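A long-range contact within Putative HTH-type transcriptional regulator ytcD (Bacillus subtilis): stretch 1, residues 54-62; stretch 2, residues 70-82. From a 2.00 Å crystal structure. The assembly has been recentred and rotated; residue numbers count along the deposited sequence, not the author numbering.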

# COMPACT_ATOMS: atom_id res chain seq x y z
N ALA A 54 -1.21 -6.54 -15.69
CA ALA A 54 -0.09 -5.93 -16.39
C ALA A 54 1.20 -6.04 -15.59
O ALA A 54 2.28 -6.22 -16.17
CB ALA A 54 -0.39 -4.47 -16.70
N ASP A 55 1.11 -5.94 -14.26
CA ASP A 55 2.29 -6.05 -13.42
C ASP A 55 2.67 -7.50 -13.16
O ASP A 55 3.62 -7.78 -12.42
CB ASP A 55 2.10 -5.30 -12.09
CG ASP A 55 1.94 -3.81 -12.28
OD1 ASP A 55 2.44 -3.28 -13.30
OD2 ASP A 55 1.33 -3.15 -11.41
N GLY A 56 1.91 -8.42 -13.74
CA GLY A 56 2.20 -9.84 -13.60
C GLY A 56 1.88 -10.56 -12.30
O GLY A 56 2.31 -11.69 -12.10
N VAL A 57 1.10 -9.94 -11.42
CA VAL A 57 0.79 -10.58 -10.15
C VAL A 57 -0.48 -11.43 -10.19
O VAL A 57 -0.73 -12.22 -9.28
CB VAL A 57 0.71 -9.54 -9.02
CG1 VAL A 57 2.09 -8.90 -8.83
CG2 VAL A 57 -0.32 -8.47 -9.37
N ILE A 58 -1.28 -11.27 -11.24
CA ILE A 58 -2.48 -12.08 -11.40
C ILE A 58 -2.59 -12.44 -12.88
O ILE A 58 -2.11 -11.71 -13.74
CB ILE A 58 -3.78 -11.33 -10.99
CG1 ILE A 58 -4.05 -10.17 -11.95
CG2 ILE A 58 -3.68 -10.84 -9.55
CD1 ILE A 58 -5.40 -9.53 -11.75
N ASN A 59 -3.21 -13.58 -13.16
CA ASN A 59 -3.40 -14.06 -14.52
C ASN A 59 -4.90 -14.08 -14.76
O ASN A 59 -5.66 -14.40 -13.86
CB ASN A 59 -2.87 -15.49 -14.66
CG ASN A 59 -1.38 -15.57 -14.47
OD1 ASN A 59 -0.87 -16.52 -13.87
ND2 ASN A 59 -0.66 -14.59 -14.99
N ARG A 60 -5.34 -13.71 -15.96
CA ARG A 60 -6.77 -13.76 -16.21
C ARG A 60 -7.04 -15.00 -17.05
O ARG A 60 -6.31 -15.30 -18.00
CB ARG A 60 -7.26 -12.48 -16.90
CG ARG A 60 -7.09 -12.43 -18.40
CD ARG A 60 -7.75 -11.16 -18.95
NE ARG A 60 -7.88 -11.21 -20.40
CZ ARG A 60 -6.86 -11.32 -21.24
NH1 ARG A 60 -5.62 -11.39 -20.77
NH2 ARG A 60 -7.07 -11.37 -22.55
N ILE A 61 -8.08 -15.74 -16.66
CA ILE A 61 -8.46 -16.98 -17.31
C ILE A 61 -9.73 -16.78 -18.13
O ILE A 61 -10.82 -16.59 -17.58
CB ILE A 61 -8.69 -18.07 -16.26
CG1 ILE A 61 -7.45 -18.16 -15.35
CG2 ILE A 61 -8.97 -19.40 -16.94
CD1 ILE A 61 -7.68 -18.93 -14.06
N VAL A 62 -9.59 -16.84 -19.45
CA VAL A 62 -10.72 -16.65 -20.35
C VAL A 62 -11.36 -17.97 -20.77
O VAL A 62 -10.71 -18.79 -21.40
CB VAL A 62 -10.30 -15.89 -21.63
CG1 VAL A 62 -11.50 -15.70 -22.55
CG2 VAL A 62 -9.68 -14.54 -21.26
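Stretch 2 (70-82) VEYELSEYGRSLE

Where do the apolar side chains of the two stretches meet? Val57 CG1 lies 4.1 Å from Tyr77 CD2 and 4.1 Å from Leu81 CD1, so this buried valine packs against the turns that follow the second strand. Next to it, Ile58 CD1 approaches Tyr72 CD1 at 4.0 Å, while Ile58 CG2 stands 4.4 Å from Leu74 CD1. Leu74 starts out pointing away from stretch 1, but its t, p rotamer brings the end of the side chain back.

How does the second strand run beside the first? Residues 70-74 are extended and antiparallel to 58-62, the two axes crossing at 154° and approaching to 4.5 Å. Two pairs carry the hydrogen bonds: Asn59 N to Glu73 O (2.9 Å) with Glu73 N to Asn59 O (3.0 Å), and Ile61 N to Glu71 O (2.6 Å) with Glu71 N to Ile61 O (2.8 Å). The side chains of these four residues share one face. On the other, Arg60 CB rests 3.5 Å from Tyr72 CE1, and Val62 CG2 lies 4.3 Å from Val70 CG2.

What continues the contact beyond the strand? Ser75 N donates to Val57 O at 3.0 Å, and Ser75 OG donates to Gly56 O at 2.6 Å while accepting from Gly78 N at 3.0 Å. One hydroxyl thus ties Gly56, the first residue past the preceding helix, to Gly78 in the turns after the strand. Gly78 CA comes within 3.3 Å of Val57 O, a CA-H...O contact; a CB on Gly78 would clash with that oxygen.

What lies at the polar edge? Asn59 OD1 sits 3.2 Å from Ser75 CB and accepts a hydrogen bond from a water (3.0 Å from OD1), which in turn accepts from Glu76 N at 3.1 Å, bridging the stretches.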

# COMPACT_ATOMS: atom_id res chain seq x y z
N VAL A 70 -14.96 -15.06 -17.59
CA VAL A 70 -13.56 -14.76 -17.28
C VAL A 70 -13.28 -14.77 -15.78
O VAL A 70 -14.04 -14.19 -15.01
CB VAL A 70 -13.17 -13.37 -17.85
CG1 VAL A 70 -11.74 -13.03 -17.47
CG2 VAL A 70 -13.35 -13.35 -19.35
N GLU A 71 -12.20 -15.43 -15.39
CA GLU A 71 -11.81 -15.49 -13.98
C GLU A 71 -10.39 -14.97 -13.79
O GLU A 71 -9.62 -14.85 -14.76
CB GLU A 71 -11.88 -16.92 -13.45
CG GLU A 71 -13.22 -17.60 -13.68
CD GLU A 71 -13.34 -18.90 -12.91
OE1 GLU A 71 -12.37 -19.68 -12.91
OE2 GLU A 71 -14.41 -19.14 -12.32
N TYR A 72 -10.04 -14.68 -12.55
CA TYR A 72 -8.71 -14.16 -12.21
C TYR A 72 -8.07 -15.02 -11.13
O TYR A 72 -8.75 -15.47 -10.20
CB TYR A 72 -8.83 -12.72 -11.73
CG TYR A 72 -9.36 -11.79 -12.78
CD1 TYR A 72 -8.50 -11.19 -13.71
CD2 TYR A 72 -10.73 -11.55 -12.89
CE1 TYR A 72 -8.99 -10.38 -14.71
CE2 TYR A 72 -11.23 -10.73 -13.90
CZ TYR A 72 -10.36 -10.15 -14.80
OH TYR A 72 -10.85 -9.35 -15.80
N GLU A 73 -6.77 -15.25 -11.24
CA GLU A 73 -6.06 -16.05 -10.25
C GLU A 73 -4.72 -15.40 -9.90
O GLU A 73 -4.14 -14.68 -10.70
CB GLU A 73 -5.80 -17.46 -10.79
CG GLU A 73 -4.62 -17.55 -11.77
CD GLU A 73 -4.40 -18.96 -12.30
OE1 GLU A 73 -4.59 -19.92 -11.52
OE2 GLU A 73 -4.01 -19.11 -13.48
N LEU A 74 -4.25 -15.67 -8.70
CA LEU A 74 -2.98 -15.13 -8.25
C LEU A 74 -1.89 -15.88 -9.02
O LEU A 74 -1.79 -17.10 -8.94
CB LEU A 74 -2.81 -15.38 -6.75
CG LEU A 74 -1.78 -14.54 -6.00
CD1 LEU A 74 -2.11 -13.06 -6.15
CD2 LEU A 74 -1.78 -14.91 -4.53
N SER A 75 -1.09 -15.15 -9.80
CA SER A 75 -0.03 -15.79 -10.56
C SER A 75 1.03 -16.30 -9.60
O SER A 75 1.04 -15.94 -8.42
CB SER A 75 0.60 -14.81 -11.55
OG SER A 75 1.38 -13.84 -10.87
N GLU A 76 1.93 -17.14 -10.10
CA GLU A 76 3.01 -17.67 -9.28
C GLU A 76 3.83 -16.51 -8.71
O GLU A 76 4.23 -16.52 -7.55
CB GLU A 76 3.91 -18.59 -10.12
CG GLU A 76 5.19 -19.03 -9.42
CD GLU A 76 6.01 -19.99 -10.27
OE1 GLU A 76 5.60 -21.16 -10.42
OE2 GLU A 76 7.07 -19.57 -10.78
N TYR A 77 4.06 -15.50 -9.55
CA TYR A 77 4.82 -14.32 -9.14
C TYR A 77 4.04 -13.57 -8.05
O TYR A 77 4.61 -13.13 -7.06
CB TYR A 77 5.08 -13.42 -10.35
CG TYR A 77 5.82 -12.14 -10.04
CD1 TYR A 77 7.03 -12.15 -9.34
CD2 TYR A 77 5.31 -10.90 -10.45
CE1 TYR A 77 7.72 -10.96 -9.06
CE2 TYR A 77 5.99 -9.71 -10.17
CZ TYR A 77 7.18 -9.75 -9.47
OH TYR A 77 7.83 -8.57 -9.20
N GLY A 78 2.73 -13.45 -8.24
CA GLY A 78 1.89 -12.77 -7.27
C GLY A 78 2.00 -13.45 -5.91
O GLY A 78 1.94 -12.79 -4.87
N ARG A 79 2.17 -14.76 -5.93
CA ARG A 79 2.30 -15.54 -4.71
C ARG A 79 3.49 -15.08 -3.88
O ARG A 79 3.51 -15.27 -2.66
CB ARG A 79 2.46 -17.03 -5.05
CG ARG A 79 1.58 -17.98 -4.24
CD ARG A 79 0.31 -18.35 -4.99
NE ARG A 79 0.58 -19.16 -6.18
CZ ARG A 79 -0.34 -19.53 -7.06
NH1 ARG A 79 -1.61 -19.17 -6.90
NH2 ARG A 79 0.01 -20.27 -8.11
N SER A 80 4.49 -14.47 -4.52
CA SER A 80 5.68 -14.02 -3.80
C SER A 80 5.41 -12.82 -2.89
O SER A 80 6.32 -12.30 -2.25
CB SER A 80 6.82 -13.67 -4.77
OG SER A 80 6.56 -12.47 -5.49
N LEU A 81 4.16 -12.37 -2.82
CA LEU A 81 3.80 -11.24 -1.97
C LEU A 81 3.15 -11.75 -0.67
O LEU A 81 2.89 -10.97 0.25
CB LEU A 81 2.83 -10.30 -2.71
CG LEU A 81 3.41 -9.44 -3.84
CD1 LEU A 81 2.28 -8.91 -4.71
CD2 LEU A 81 4.21 -8.28 -3.27
N GLU A 82 2.92 -13.06 -0.60
CA GLU A 82 2.29 -13.64 0.58
C GLU A 82 3.04 -13.34 1.87
O GLU A 82 2.42 -13.15 2.91
CB GLU A 82 2.12 -15.16 0.41
CG GLU A 82 3.38 -15.93 0.04
CD GLU A 82 3.11 -17.41 -0.20
OE1 GLU A 82 2.00 -17.74 -0.68
OE2 GLU A 82 4.00 -18.24 0.08
O HOH W 1 1.40 -18.27 -12.96